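Local coordinates for ABC-type branched-chain amino acid transport systems periplasmic component-like protein (Thermomonospora curvata, PDB 4N03), which probably binds fatty acids such as palmitate outside the membrane and delivers them to an ABC transporter, at residues Thr132-Gly137 against Glu177-Gly182; Tyr148-Ile153 against Arg368-Ile373; Val156-Asp161 against Val384-Ala389; Ala192-Leu197 against Ser392-Asn397. All coordinates share one frame; numbering follows the deposited sequence.

Contact 1 of 4, residues Thr132-Gly137 against Glu177-Gly182; sequences TTALLG and EGDYGG. With PLM (palmitic acid), chain B.
Thr132 and Asp179 bring the loop leaving strand 126-129, of the four-stranded sheet in this periplasmic-binding-protein fold, against the start of helix 179-195, of the other lobe, close to the palmitic acid head. The loop makes an ST turn here. The polar part turns on one hydroxyl. Thr132 OG1 donates to the backbone carbonyl Asp179 O at 2.8 Å, approaching from above the carbonyl plane, 39° out of it. Thr132 OG1 also accepts from Ala134 N at 3.1 Å along a nearly straight N-H line (167°), which makes the ST turn. Because OG1 stands anti to the backbone N (chi1 -176°), it projects at the helix start, while CG2 takes the position between N and the carbonyl carbon. A valine in its place would probably leave Asp179 O without this donor and the turn without its side-chain acceptor.

Van der Waals packing is slight. Ala134 CB lies over one face of the Asp179 carboxylate, 3.7 Å from OD1 and 3.8 Å from OD2, and Thr132 CG2 reaches to 3.9 Å from Asp179 CB. Helix 109-122 adjoins both, with Ser109 touching Thr132 and Asp179.

The ligand supplies the third kind of contact. Palmitic acid lays the head of its chain over one face of the Tyr180 ring, whose hydroxyl is held by Ala230 O; the nearest approach is Tyr180 CD2 to PLM C2, at 3.6 Å.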
# COMPACT_ATOMS: atom_id res chain seq x y z
N THR A 132 0.27 -7.91 1.28
CA THR A 132 0.42 -9.25 1.75
C THR A 132 1.25 -10.10 0.80
O THR A 132 1.15 -10.03 -0.42
CB THR A 132 -0.96 -9.88 1.97
OG1 THR A 132 -0.79 -11.18 2.55
CG2 THR A 132 -1.77 -10.04 0.71
N THR A 133 1.99 -11.06 1.38
CA THR A 133 2.68 -12.08 0.61
C THR A 133 1.68 -13.02 -0.07
O THR A 133 2.05 -13.70 -1.03
CB THR A 133 3.60 -12.90 1.51
OG1 THR A 133 2.86 -13.39 2.63
CG2 THR A 133 4.72 -12.03 2.01
N ALA A 134 0.42 -13.01 0.36
CA ALA A 134 -0.57 -13.83 -0.28
C ALA A 134 -0.83 -13.43 -1.72
O ALA A 134 -1.45 -14.16 -2.45
CB ALA A 134 -1.84 -13.86 0.54
N LEU A 135 -0.38 -12.23 -2.13
CA LEU A 135 -0.53 -11.73 -3.49
C LEU A 135 0.71 -11.90 -4.35
O LEU A 135 0.65 -11.59 -5.53
CB LEU A 135 -1.03 -10.29 -3.49
CG LEU A 135 -2.40 -10.12 -2.83
CD1 LEU A 135 -2.76 -8.66 -2.72
CD2 LEU A 135 -3.51 -10.93 -3.51
N LEU A 136 1.82 -12.38 -3.77
CA LEU A 136 2.96 -12.79 -4.56
C LEU A 136 2.64 -14.07 -5.30
O LEU A 136 1.69 -14.79 -4.94
CB LEU A 136 4.20 -12.98 -3.69
CG LEU A 136 4.76 -11.70 -3.03
CD1 LEU A 136 5.95 -12.11 -2.18
CD2 LEU A 136 5.18 -10.67 -4.08
N GLY A 137 3.43 -14.36 -6.31
CA GLY A 137 3.28 -15.62 -7.06
C GLY A 137 2.31 -15.59 -8.19
O GLY A 137 1.99 -16.62 -8.78
N GLU A 177 -7.01 -9.55 11.43
CA GLU A 177 -6.98 -10.96 11.10
C GLU A 177 -6.90 -11.17 9.59
O GLU A 177 -7.51 -10.43 8.79
CB GLU A 177 -8.23 -11.66 11.72
CG GLU A 177 -9.57 -11.16 11.19
CD GLU A 177 -10.80 -11.95 11.56
OE1 GLU A 177 -10.80 -12.72 12.51
OE2 GLU A 177 -11.81 -11.78 10.85
N GLY A 178 -6.15 -12.19 9.18
CA GLY A 178 -6.06 -12.56 7.79
C GLY A 178 -4.84 -11.95 7.08
O GLY A 178 -3.83 -11.67 7.69
N ASP A 179 -4.97 -11.79 5.78
CA ASP A 179 -3.84 -11.51 4.88
C ASP A 179 -2.97 -10.36 5.24
O ASP A 179 -1.76 -10.38 5.01
CB ASP A 179 -4.40 -11.11 3.45
CG ASP A 179 -4.71 -12.27 2.59
OD1 ASP A 179 -4.60 -13.45 3.03
OD2 ASP A 179 -5.11 -12.06 1.47
N TYR A 180 -3.57 -9.25 5.69
CA TYR A 180 -2.79 -8.04 5.99
C TYR A 180 -2.12 -8.21 7.36
O TYR A 180 -0.89 -8.32 7.44
CB TYR A 180 -3.70 -6.79 5.92
CG TYR A 180 -3.22 -5.55 6.63
CD1 TYR A 180 -1.88 -5.24 6.80
CD2 TYR A 180 -4.14 -4.63 7.08
CE1 TYR A 180 -1.48 -4.07 7.44
CE2 TYR A 180 -3.75 -3.44 7.67
CZ TYR A 180 -2.45 -3.16 7.86
OH TYR A 180 -2.03 -1.97 8.45
N GLY A 181 -2.89 -8.23 8.44
CA GLY A 181 -2.28 -8.29 9.74
C GLY A 181 -1.47 -9.54 9.97
O GLY A 181 -0.46 -9.50 10.64
N GLY A 182 -1.95 -10.65 9.41
CA GLY A 182 -1.26 -11.93 9.55
C GLY A 182 0.07 -11.94 8.85
O GLY A 182 1.02 -12.56 9.33
C1 PLM B . -4.62 -4.24 3.48
O1 PLM B . -3.57 -4.70 2.95
O2 PLM B . -5.73 -4.81 3.46
C2 PLM B . -4.58 -2.83 4.02
C3 PLM B . -4.77 -1.85 2.78
C4 PLM B . -4.53 -0.40 3.13
C5 PLM B . -4.77 0.53 1.99
C6 PLM B . -4.47 2.03 2.18
C7 PLM B . -3.04 2.34 1.75
C8 PLM B . -2.55 3.73 2.06
C9 PLM B . -1.26 4.13 1.38
CA PLM B . 0.03 3.82 2.16
CB PLM B . 1.26 4.02 1.19
CC PLM B . 2.18 2.76 1.17
CD PLM B . 3.03 2.62 -0.08
CE PLM B . 3.92 1.39 -0.17
CF PLM B . 4.22 1.05 -1.64
CG PLM B . 5.39 1.80 -2.24

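Contact 2 of 4, residues Tyr148-Ile153 against Arg368-Ile373; sequences YDVDMI and RKTYII. With PLM (palmitic acid), chain B.
Asp151 and Thr370 cross at a slant, carboxylate against hydroxyl, where the first turns of helix 148-161 lie against strand 370-375 of the mixed sheet. Thr370 OG1 donates to Asp151 OD1 at 2.8 Å, meeting the anti lone pair, the one turned away from OD2. Thr370 CG2 sits 3.5 Å from Asp151 OD1, so the threonine presents both its branches to that oxygen. Asp151 has its CG beside the backbone N (chi1 -77°), which swings the carboxylate across to the strand although its CB does not point there. OD1 also accepts from Thr146 OG1, and Thr370 OG1 is in turn met by Asn154 ND2. With an alanine here, the hydroxyls of Thr370 and Thr146 would probably lose their shared acceptor, and a gap would open between helix and strand.

The residue before it, Val150, points its CB at the strand and lays CG1 against Arg368, 3.9 Å from the backbone O of Arg368 and 4.0 Å from its CB. The extended arginine runs on past it to give NH1 to Ala395 O and Tyr398 O.

At the start of the helix Tyr148 turns another way, to the ligand. Tyr148 OH donates to PLM O1 at a short 2.5 Å, with that oxygen at the ring edge and in its plane. Tyr84 OH and Ser109 OG also hydrogen-bond to the palmitic acid. The chemistry thus divides: one short segment of helix gives a hydroxyl donor to the fatty-acid head and a buried carboxylate to the sheet, whose negative charge is probably eased by its two hydroxyl donors.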
# COMPACT_ATOMS: atom_id res chain seq x y z
N TYR A 148 4.36 -6.91 3.83
CA TYR A 148 4.15 -6.49 5.20
C TYR A 148 5.11 -7.09 6.20
O TYR A 148 5.50 -6.50 7.19
CB TYR A 148 2.75 -6.83 5.65
CG TYR A 148 1.67 -5.99 5.04
CD1 TYR A 148 1.71 -4.57 5.05
CD2 TYR A 148 0.60 -6.57 4.42
CE1 TYR A 148 0.69 -3.82 4.50
CE2 TYR A 148 -0.42 -5.80 3.88
CZ TYR A 148 -0.38 -4.41 3.93
OH TYR A 148 -1.36 -3.60 3.41
N ASP A 149 5.43 -8.38 6.00
CA ASP A 149 6.39 -9.10 6.82
C ASP A 149 7.76 -8.46 6.81
O ASP A 149 8.34 -8.22 7.84
CB ASP A 149 6.43 -10.59 6.51
CG ASP A 149 6.57 -10.98 5.06
OD1 ASP A 149 6.68 -10.10 4.18
OD2 ASP A 149 6.53 -12.22 4.82
N VAL A 150 8.26 -8.18 5.60
CA VAL A 150 9.53 -7.50 5.47
C VAL A 150 9.52 -6.15 6.15
O VAL A 150 10.49 -5.79 6.82
CB VAL A 150 9.87 -7.35 3.97
CG1 VAL A 150 10.99 -6.33 3.69
CG2 VAL A 150 10.20 -8.72 3.39
N ASP A 151 8.43 -5.37 6.06
CA ASP A 151 8.36 -4.11 6.78
C ASP A 151 8.48 -4.30 8.30
O ASP A 151 9.17 -3.53 8.94
CB ASP A 151 7.08 -3.34 6.49
CG ASP A 151 7.07 -2.65 5.15
OD1 ASP A 151 8.13 -2.41 4.57
OD2 ASP A 151 5.93 -2.32 4.75
N MSE A 152 7.80 -5.29 8.88
CA MSE A 152 7.94 -5.53 10.31
C MSE A 152 9.31 -6.05 10.67
O MSE A 152 9.80 -5.73 11.73
CB MSE A 152 6.86 -6.49 10.82
CG MSE A 152 5.46 -5.89 10.82
SE MSE A 152 5.28 -4.43 12.08
CE MSE A 152 5.44 -2.97 10.95
N ILE A 153 9.94 -6.85 9.82
CA ILE A 153 11.29 -7.31 10.15
C ILE A 153 12.25 -6.13 10.22
O ILE A 153 13.00 -5.95 11.17
CB ILE A 153 11.75 -8.36 9.12
CG1 ILE A 153 10.91 -9.65 9.27
CG2 ILE A 153 13.21 -8.68 9.33
CD1 ILE A 153 11.02 -10.56 8.07
N ARG A 368 13.07 -4.68 -0.82
CA ARG A 368 13.08 -4.97 0.62
C ARG A 368 13.50 -3.79 1.47
O ARG A 368 13.85 -3.95 2.62
CB ARG A 368 13.90 -6.24 0.97
CG ARG A 368 13.37 -7.45 0.28
CD ARG A 368 14.01 -8.71 0.83
NE ARG A 368 13.66 -9.83 -0.02
CZ ARG A 368 13.76 -11.12 0.38
NH1 ARG A 368 14.04 -11.42 1.63
NH2 ARG A 368 13.47 -12.02 -0.49
N LYS A 369 13.40 -2.56 0.88
CA LYS A 369 13.79 -1.36 1.59
C LYS A 369 12.55 -0.68 2.22
O LYS A 369 11.54 -0.44 1.55
CB LYS A 369 14.47 -0.41 0.64
CG LYS A 369 15.74 -0.98 0.08
CD LYS A 369 16.62 -0.02 -0.66
CE LYS A 369 17.79 -0.76 -1.28
NZ LYS A 369 17.38 -1.68 -2.40
N THR A 370 12.65 -0.44 3.51
CA THR A 370 11.58 0.14 4.31
C THR A 370 12.05 1.45 4.93
O THR A 370 13.13 1.52 5.51
CB THR A 370 11.25 -0.83 5.47
OG1 THR A 370 10.86 -2.11 4.93
CG2 THR A 370 10.18 -0.30 6.41
N TYR A 371 11.24 2.51 4.77
CA TYR A 371 11.40 3.76 5.54
C TYR A 371 10.77 3.63 6.88
O TYR A 371 9.80 2.86 7.05
CB TYR A 371 10.65 4.92 4.87
CG TYR A 371 11.11 5.36 3.51
CD1 TYR A 371 10.59 4.79 2.36
CD2 TYR A 371 12.02 6.42 3.35
CE1 TYR A 371 10.97 5.21 1.10
CE2 TYR A 371 12.40 6.84 2.09
CZ TYR A 371 11.86 6.27 0.99
OH TYR A 371 12.27 6.72 -0.25
N ILE A 372 11.27 4.37 7.86
CA ILE A 372 10.49 4.61 9.09
C ILE A 372 10.05 6.09 9.00
O ILE A 372 10.92 6.96 8.84
CB ILE A 372 11.28 4.38 10.37
CG1 ILE A 372 11.89 2.99 10.41
CG2 ILE A 372 10.38 4.67 11.58
CD1 ILE A 372 10.91 1.85 10.40
N ILE A 373 8.78 6.35 9.12
CA ILE A 373 8.22 7.68 9.09
C ILE A 373 7.50 7.94 10.39
O ILE A 373 7.17 7.02 11.14
CB ILE A 373 7.34 7.95 7.83
CG1 ILE A 373 6.02 7.26 7.90
CG2 ILE A 373 8.12 7.61 6.56
CD1 ILE A 373 5.11 7.60 6.77
C1 PLM B . -4.62 -4.24 3.48
O1 PLM B . -3.57 -4.70 2.95
O2 PLM B . -5.73 -4.81 3.46
C2 PLM B . -4.58 -2.83 4.02
C3 PLM B . -4.77 -1.85 2.78
C4 PLM B . -4.53 -0.40 3.13
C5 PLM B . -4.77 0.53 1.99
C6 PLM B . -4.47 2.03 2.18
C7 PLM B . -3.04 2.34 1.75
C8 PLM B . -2.55 3.73 2.06
C9 PLM B . -1.26 4.13 1.38
CA PLM B . 0.03 3.82 2.16
CB PLM B . 1.26 4.02 1.19
CC PLM B . 2.18 2.76 1.17
CD PLM B . 3.03 2.62 -0.08
CE PLM B . 3.92 1.39 -0.17
CF PLM B . 4.22 1.05 -1.64
CG PLM B . 5.39 1.80 -2.24

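Contact 3 of 4, residues Val156-Asp161 against Val384-Ala389; sequences VQWLMD and VIVEQA
The indole of Trp158 and the carboxylate of Glu387 meet with their planes 55° apart, the carboxylate at the ring's edge. Glu387 OE1 lies near the indole plane and takes a weak hydrogen bond from Trp158 NE1, 3.3 Å long and bent to 142° at the hydrogen. Elsewhere on the ring system, Trp158 CZ2 touches Val386 CG1 at 3.9 Å, the two side chains crossing at about a right angle. Phe276 packs edge-to-face with the indole, and Ile372 also touches it.

The indole reaches the strand because Trp158 CG stands anti to the backbone N (chi1 178°), carrying the ring straight out from helix 148-161. Glu387 answers with a chain bent at chi2, which brings OE1 round to the NE1 edge. Glu387 CB and CG come within 3.8 and 3.9 Å of Trp158 NE1; these methylenes stand off the indole plane, and OE1 alone comes to the edge in plane.

Both strand residues belong to a classic beta bulge in strand 383-390, the edge strand of the mixed sheet. Val386 and Glu387 face Ile372 on the neighbouring strand together, and their CB atoms both point to the helix, so that a methyl and a carboxylate meet one indole.

Glu387 OE1 has Lys162 as a second, long and weak ion-pair partner. The two weak polar contacts probably restrain the carboxylate only lightly, as suits a partly buried place at the edge of the sheet.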
# COMPACT_ATOMS: atom_id res chain seq x y z
N VAL A 156 11.29 -3.96 13.37
CA VAL A 156 11.77 -4.51 14.63
C VAL A 156 13.27 -4.40 14.74
O VAL A 156 13.79 -4.08 15.81
CB VAL A 156 11.24 -5.95 14.83
CG1 VAL A 156 11.89 -6.58 16.05
CG2 VAL A 156 9.71 -5.91 14.94
N GLN A 157 13.98 -4.67 13.66
CA GLN A 157 15.43 -4.49 13.70
C GLN A 157 15.77 -3.05 14.04
O GLN A 157 16.68 -2.75 14.80
CB GLN A 157 16.06 -4.89 12.40
CG GLN A 157 17.59 -4.75 12.40
CD GLN A 157 18.26 -5.75 13.31
OE1 GLN A 157 18.42 -6.93 12.96
NE2 GLN A 157 18.63 -5.33 14.50
N TRP A 158 15.01 -2.09 13.48
CA TRP A 158 15.18 -0.68 13.79
C TRP A 158 14.91 -0.37 15.23
O TRP A 158 15.68 0.32 15.88
CB TRP A 158 14.29 0.16 12.88
CG TRP A 158 14.33 1.64 13.11
CD1 TRP A 158 15.27 2.52 12.68
CD2 TRP A 158 13.38 2.39 13.85
NE1 TRP A 158 14.94 3.79 13.09
CE2 TRP A 158 13.80 3.74 13.83
CE3 TRP A 158 12.21 2.06 14.53
CZ2 TRP A 158 13.09 4.75 14.45
CZ3 TRP A 158 11.49 3.09 15.14
CH2 TRP A 158 11.94 4.41 15.09
N LEU A 159 13.82 -0.92 15.79
CA LEU A 159 13.56 -0.72 17.22
C LEU A 159 14.74 -1.15 18.08
O LEU A 159 15.10 -0.52 19.06
CB LEU A 159 12.31 -1.47 17.66
CG LEU A 159 10.96 -0.98 17.14
CD1 LEU A 159 9.86 -1.93 17.55
CD2 LEU A 159 10.64 0.42 17.62
N MSE A 160 15.35 -2.31 17.74
CA MSE A 160 16.51 -2.83 18.47
C MSE A 160 17.74 -1.95 18.28
O MSE A 160 18.46 -1.63 19.22
CB MSE A 160 16.91 -4.18 17.93
CG MSE A 160 15.91 -5.25 18.25
SE MSE A 160 16.33 -6.04 20.00
CE MSE A 160 17.95 -6.78 19.23
N ASP A 161 17.96 -1.54 17.03
CA ASP A 161 19.10 -0.68 16.74
C ASP A 161 19.01 0.65 17.45
O ASP A 161 20.04 1.20 17.86
CB ASP A 161 19.18 -0.38 15.24
CG ASP A 161 19.59 -1.56 14.40
OD1 ASP A 161 20.01 -2.60 14.92
OD2 ASP A 161 19.45 -1.41 13.16
N VAL A 384 6.93 12.76 8.19
CA VAL A 384 8.33 13.00 7.84
C VAL A 384 9.11 11.70 7.98
O VAL A 384 8.79 10.83 8.81
CB VAL A 384 9.03 14.09 8.71
CG1 VAL A 384 8.46 15.48 8.49
CG2 VAL A 384 9.00 13.81 10.18
N ILE A 385 10.18 11.60 7.21
CA ILE A 385 11.11 10.47 7.33
C ILE A 385 11.88 10.57 8.63
O ILE A 385 12.47 11.60 8.96
CB ILE A 385 12.06 10.48 6.12
CG1 ILE A 385 11.29 10.14 4.87
CG2 ILE A 385 13.20 9.50 6.34
CD1 ILE A 385 12.05 10.38 3.57
N VAL A 386 11.88 9.47 9.38
CA VAL A 386 12.73 9.31 10.55
C VAL A 386 13.96 8.51 10.16
O VAL A 386 15.07 8.86 10.53
CB VAL A 386 11.95 8.62 11.71
CG1 VAL A 386 12.84 8.37 12.92
CG2 VAL A 386 10.81 9.55 12.10
N GLU A 387 13.77 7.43 9.40
CA GLU A 387 14.88 6.62 8.90
C GLU A 387 14.71 6.45 7.44
O GLU A 387 13.67 6.00 6.96
CB GLU A 387 14.89 5.25 9.59
CG GLU A 387 16.16 4.46 9.42
CD GLU A 387 17.32 5.09 10.16
OE1 GLU A 387 17.13 5.53 11.32
OE2 GLU A 387 18.41 5.07 9.61
N GLN A 388 15.74 6.82 6.69
CA GLN A 388 15.73 6.64 5.24
C GLN A 388 15.61 5.15 4.92
O GLN A 388 16.00 4.28 5.70
CB GLN A 388 17.02 7.16 4.59
CG GLN A 388 17.15 8.68 4.60
CD GLN A 388 16.11 9.40 3.74
OE1 GLN A 388 15.51 8.86 2.82
NE2 GLN A 388 15.92 10.66 4.03
N ALA A 389 15.04 4.84 3.77
CA ALA A 389 14.77 3.44 3.41
C ALA A 389 15.99 2.57 3.53
O ALA A 389 17.06 2.91 3.05
CB ALA A 389 14.19 3.34 2.04

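Contact 4 of 4, residues Ala192-Leu197 against Ser392-Asn397; sequences AEQLGL and SELAKN
Leu394 packs against Gln194 and Leu195, bringing the short C-terminal helix 393-397 up to the last turn of helix 179-195 in the lobe built on the mixed sheet. The close part is all carbon. Leu394 has its CG anti to the backbone N (chi1 -171°), which sends the fork of the side chain at the other helix, one methyl to each neighbour: Leu394 CD1 reaches Gln194 CB at 3.7 Å, and Leu394 CD2 meets Leu195 CD1 at 4.0 Å. Ile153 and Gln157 of helix 148-161 and Tyr190 and Ala191 of helix 179-195 touch the same leucine, so it packs against both helices at once.

The other side is looser and open to water. Gln194 slides past Leu394 in the opposite direction, lending only its CB and CG; its amide turns off to Tyr190 OH through NE2.

Helix 393-397 has its own fastening at the start. Ser392 is its N-cap, and the hydroxyl is also bonded to Asn154 of helix 148-161. The capping bond runs from Ala395 N to Ser392 OG, 3.0 Å long with 158° at the hydrogen.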
# COMPACT_ATOMS: atom_id res chain seq x y z
N ALA A 192 11.35 -11.67 15.99
CA ALA A 192 11.40 -12.00 17.42
C ALA A 192 12.17 -13.31 17.68
O ALA A 192 12.95 -13.38 18.59
CB ALA A 192 10.00 -12.12 17.98
N GLU A 193 11.95 -14.28 16.83
CA GLU A 193 12.71 -15.53 16.97
C GLU A 193 14.20 -15.30 16.77
O GLU A 193 15.05 -15.86 17.51
CB GLU A 193 12.18 -16.61 15.98
CG GLU A 193 12.73 -18.02 16.12
CD GLU A 193 12.38 -18.62 17.46
OE1 GLU A 193 11.17 -18.72 17.80
OE2 GLU A 193 13.32 -18.98 18.18
N GLN A 194 14.54 -14.52 15.76
CA GLN A 194 15.93 -14.29 15.44
C GLN A 194 16.65 -13.44 16.48
O GLN A 194 17.81 -13.65 16.73
CB GLN A 194 16.07 -13.68 14.04
CG GLN A 194 15.72 -14.62 12.90
CD GLN A 194 16.85 -15.60 12.63
OE1 GLN A 194 17.65 -15.91 13.50
NE2 GLN A 194 16.94 -16.05 11.44
N LEU A 195 15.94 -12.46 17.05
CA LEU A 195 16.49 -11.47 17.95
C LEU A 195 16.30 -11.78 19.41
O LEU A 195 16.82 -11.03 20.24
CB LEU A 195 15.91 -10.10 17.65
CG LEU A 195 16.23 -9.54 16.25
CD1 LEU A 195 15.42 -8.29 15.95
CD2 LEU A 195 17.72 -9.27 16.07
N GLY A 196 15.57 -12.85 19.75
CA GLY A 196 15.40 -13.17 21.16
C GLY A 196 14.34 -12.37 21.87
O GLY A 196 14.51 -12.04 23.03
N LEU A 197 13.22 -12.15 21.19
CA LEU A 197 12.08 -11.39 21.70
C LEU A 197 10.88 -12.29 21.85
O LEU A 197 10.78 -13.30 21.16
CB LEU A 197 11.71 -10.21 20.81
CG LEU A 197 12.88 -9.28 20.43
CD1 LEU A 197 12.49 -8.40 19.27
CD2 LEU A 197 13.23 -8.38 21.60
N SER A 392 17.49 -4.26 6.19
CA SER A 392 18.29 -5.01 7.16
C SER A 392 18.78 -6.34 6.62
O SER A 392 18.16 -6.91 5.77
CB SER A 392 17.50 -5.25 8.44
OG SER A 392 16.39 -6.09 8.28
N GLU A 393 19.91 -6.79 7.12
CA GLU A 393 20.37 -8.16 6.84
C GLU A 393 19.33 -9.18 7.22
O GLU A 393 19.12 -10.17 6.51
CB GLU A 393 21.69 -8.45 7.52
CG GLU A 393 22.86 -7.68 6.93
CD GLU A 393 23.08 -7.89 5.45
OE1 GLU A 393 23.26 -9.06 5.00
OE2 GLU A 393 23.09 -6.88 4.69
N LEU A 394 18.65 -8.93 8.31
CA LEU A 394 17.62 -9.77 8.79
C LEU A 394 16.54 -9.95 7.72
O LEU A 394 16.08 -11.06 7.43
CB LEU A 394 17.10 -9.14 10.07
CG LEU A 394 16.13 -9.95 10.88
CD1 LEU A 394 16.72 -11.24 11.39
CD2 LEU A 394 15.62 -9.14 12.08
N ALA A 395 16.08 -8.82 7.14
CA ALA A 395 15.10 -8.90 6.08
C ALA A 395 15.64 -9.47 4.77
O ALA A 395 14.92 -10.12 4.04
CB ALA A 395 14.51 -7.54 5.81
N LYS A 396 16.91 -9.21 4.49
CA LYS A 396 17.52 -9.68 3.26
C LYS A 396 17.55 -11.22 3.22
O LYS A 396 17.37 -11.78 2.18
CB LYS A 396 18.96 -9.21 3.20
CG LYS A 396 19.72 -9.54 1.91
CD LYS A 396 21.06 -8.78 1.98
CE LYS A 396 21.90 -8.84 0.75
NZ LYS A 396 23.23 -8.28 1.09
N ASN A 397 17.78 -11.88 4.37
CA ASN A 397 17.96 -13.31 4.41
C ASN A 397 16.66 -14.06 4.69
O ASN A 397 16.63 -15.28 4.57
CB ASN A 397 19.06 -13.70 5.42
CG ASN A 397 20.41 -13.12 5.05
OD1 ASN A 397 20.69 -12.84 3.88
ND2 ASN A 397 21.24 -12.94 6.01

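Contacts 1 and 2 are buried and share palmitic acid; they touch directly, with Tyr180 against Tyr148. Contact 3 is partly buried and contact 4 lies at the surface. Helix 148-161 serves contacts 2 and 3, its start by the ligand and its end by the sheet margin, while helix 179-195 opens in contact 1 and closes in contact 4. Strands 370-375 and 383-390 are neighbours, so contacts 2 and 3 join the same helix to adjacent strands. The chemistry changes along the way: hydroxyl hydrogen bonds in contacts 1 and 2, a weak indole bond in contact 3, and purely apolar touching in contact 4.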